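Local coordinates for protein Myo-inositol phosphohydrolase (Mitsuokella multacida, PDB 4WU3) that probably removes phosphate groups from inositol phosphates such as phytate, as a phosphatase of the PTP-like phytase family, at residues R300-F303 with V304-F307. The protein carries 2 engineered substitutions. Numbering follows the deposited sequence.
Sequences RYQF and VQHF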
# COMPACT_ATOMS: atom_id res chain seq x y z
N ARG A 300 -0.72 -2.45 -8.40
CA ARG A 300 -1.27 -3.35 -9.40
C ARG A 300 -0.94 -2.91 -10.84
O ARG A 300 -0.88 -3.74 -11.74
CB ARG A 300 -2.77 -3.53 -9.21
CG ARG A 300 -3.59 -2.41 -9.77
CD ARG A 300 -5.06 -2.57 -9.46
NE ARG A 300 -5.76 -1.40 -9.99
CZ ARG A 300 -7.03 -1.12 -9.77
NH1 ARG A 300 -7.77 -1.93 -9.01
NH2 ARG A 300 -7.55 -0.03 -10.31
N TYR A 301 -0.73 -1.61 -11.07
CA TYR A 301 -0.30 -1.17 -12.40
C TYR A 301 1.10 -1.69 -12.68
O TYR A 301 1.39 -2.20 -13.76
CB TYR A 301 -0.32 0.34 -12.52
CG TYR A 301 0.09 0.86 -13.88
CD1 TYR A 301 -0.35 0.25 -15.05
CD2 TYR A 301 0.89 1.99 -14.00
CE1 TYR A 301 0.01 0.74 -16.30
CE2 TYR A 301 1.25 2.49 -15.24
CZ TYR A 301 0.81 1.86 -16.38
OH TYR A 301 1.18 2.35 -17.61
N GLN A 302 1.98 -1.54 -11.71
CA GLN A 302 3.34 -2.01 -11.85
C GLN A 302 3.36 -3.51 -12.04
O GLN A 302 4.20 -4.03 -12.76
CB GLN A 302 4.15 -1.60 -10.62
CG GLN A 302 4.41 -0.11 -10.56
CD GLN A 302 5.21 0.31 -9.34
OE1 GLN A 302 5.16 -0.32 -8.29
NE2 GLN A 302 5.94 1.40 -9.48
N PHE A 303 2.43 -4.22 -11.40
CA PHE A 303 2.42 -5.66 -11.56
C PHE A 303 2.18 -6.05 -13.00
O PHE A 303 2.83 -6.96 -13.49
CB PHE A 303 1.36 -6.36 -10.70
CG PHE A 303 1.08 -7.75 -11.17
CD1 PHE A 303 2.07 -8.72 -11.14
CD2 PHE A 303 -0.16 -8.09 -11.70
CE1 PHE A 303 1.82 -10.00 -11.60
CE2 PHE A 303 -0.41 -9.36 -12.16
CZ PHE A 303 0.58 -10.32 -12.11
N VAL A 304 1.23 -5.42 -13.68
CA VAL A 304 0.93 -5.83 -15.05
C VAL A 304 2.08 -5.46 -15.99
O VAL A 304 2.29 -6.12 -16.99
CB VAL A 304 -0.43 -5.33 -15.59
CG1 VAL A 304 -1.54 -6.19 -15.04
CG2 VAL A 304 -0.66 -3.87 -15.28
N GLN A 305 2.83 -4.41 -15.65
CA GLN A 305 4.05 -4.08 -16.40
C GLN A 305 5.06 -5.21 -16.26
O GLN A 305 5.67 -5.63 -17.23
CB GLN A 305 4.67 -2.77 -15.89
CG GLN A 305 3.80 -1.54 -16.09
CD GLN A 305 4.42 -0.28 -15.52
OE1 GLN A 305 4.03 0.20 -14.46
NE2 GLN A 305 5.40 0.26 -16.23
N HIS A 306 5.23 -5.71 -15.05
CA HIS A 306 6.21 -6.77 -14.82
C HIS A 306 5.78 -8.07 -15.47
O HIS A 306 6.62 -8.79 -16.03
CB HIS A 306 6.45 -7.00 -13.33
CG HIS A 306 6.97 -5.80 -12.61
ND1 HIS A 306 7.99 -5.02 -13.10
CD2 HIS A 306 6.60 -5.24 -11.43
CE1 HIS A 306 8.23 -4.03 -12.26
NE2 HIS A 306 7.40 -4.14 -11.24
N PHE A 307 4.49 -8.39 -15.39
CA PHE A 307 3.96 -9.58 -16.07
C PHE A 307 4.16 -9.48 -17.59
O PHE A 307 4.53 -10.47 -18.24
CB PHE A 307 2.48 -9.79 -15.75
CG PHE A 307 1.91 -11.07 -16.29
CD1 PHE A 307 2.11 -12.27 -15.62
CD2 PHE A 307 1.18 -11.09 -17.46
CE1 PHE A 307 1.59 -13.46 -16.12
CE2 PHE A 307 0.67 -12.27 -17.96
CZ PHE A 307 0.86 -13.45 -17.29
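OE1 of Q305 lies over one face of the Y301 ring, 3.6 Å from CD2 and displaced toward the rim, with the amide plane turned 30° from the ring. V304 comes to the same ring obliquely, its CG2 4.1 Å from CD1 of Y301. The H306 imidazole takes the backbone O of Q302 over one face, 3.0 Å from CD2, and its NE2 hangs 4.2 Å from CB of Q302. CB of F307 sits over a face of the F303 ring, 4.1 Å from CZ; with CG anti to the backbone N in both (chi1 162° and -173°), the two phenylalanines lie side by side. These are i, i+3 and i, i+4 neighbours along helix 291-313, where N of Q305, H306 and F307 donate to O of Y301, Q302 and F303, four residues back, the last at 2.9 Å. F303, V304 and F307 face inward onto helix 247-261, while Q302 and H306 pack against the second subunit. Were H306 replaced by alanine, the imidazole over the Q302 carbonyl would be lost, and the packing on K329 of that subunit would probably go with it. NE2 of Q305 is hydrogen-bonded to a glycerol, probably from the crystallisation liquor.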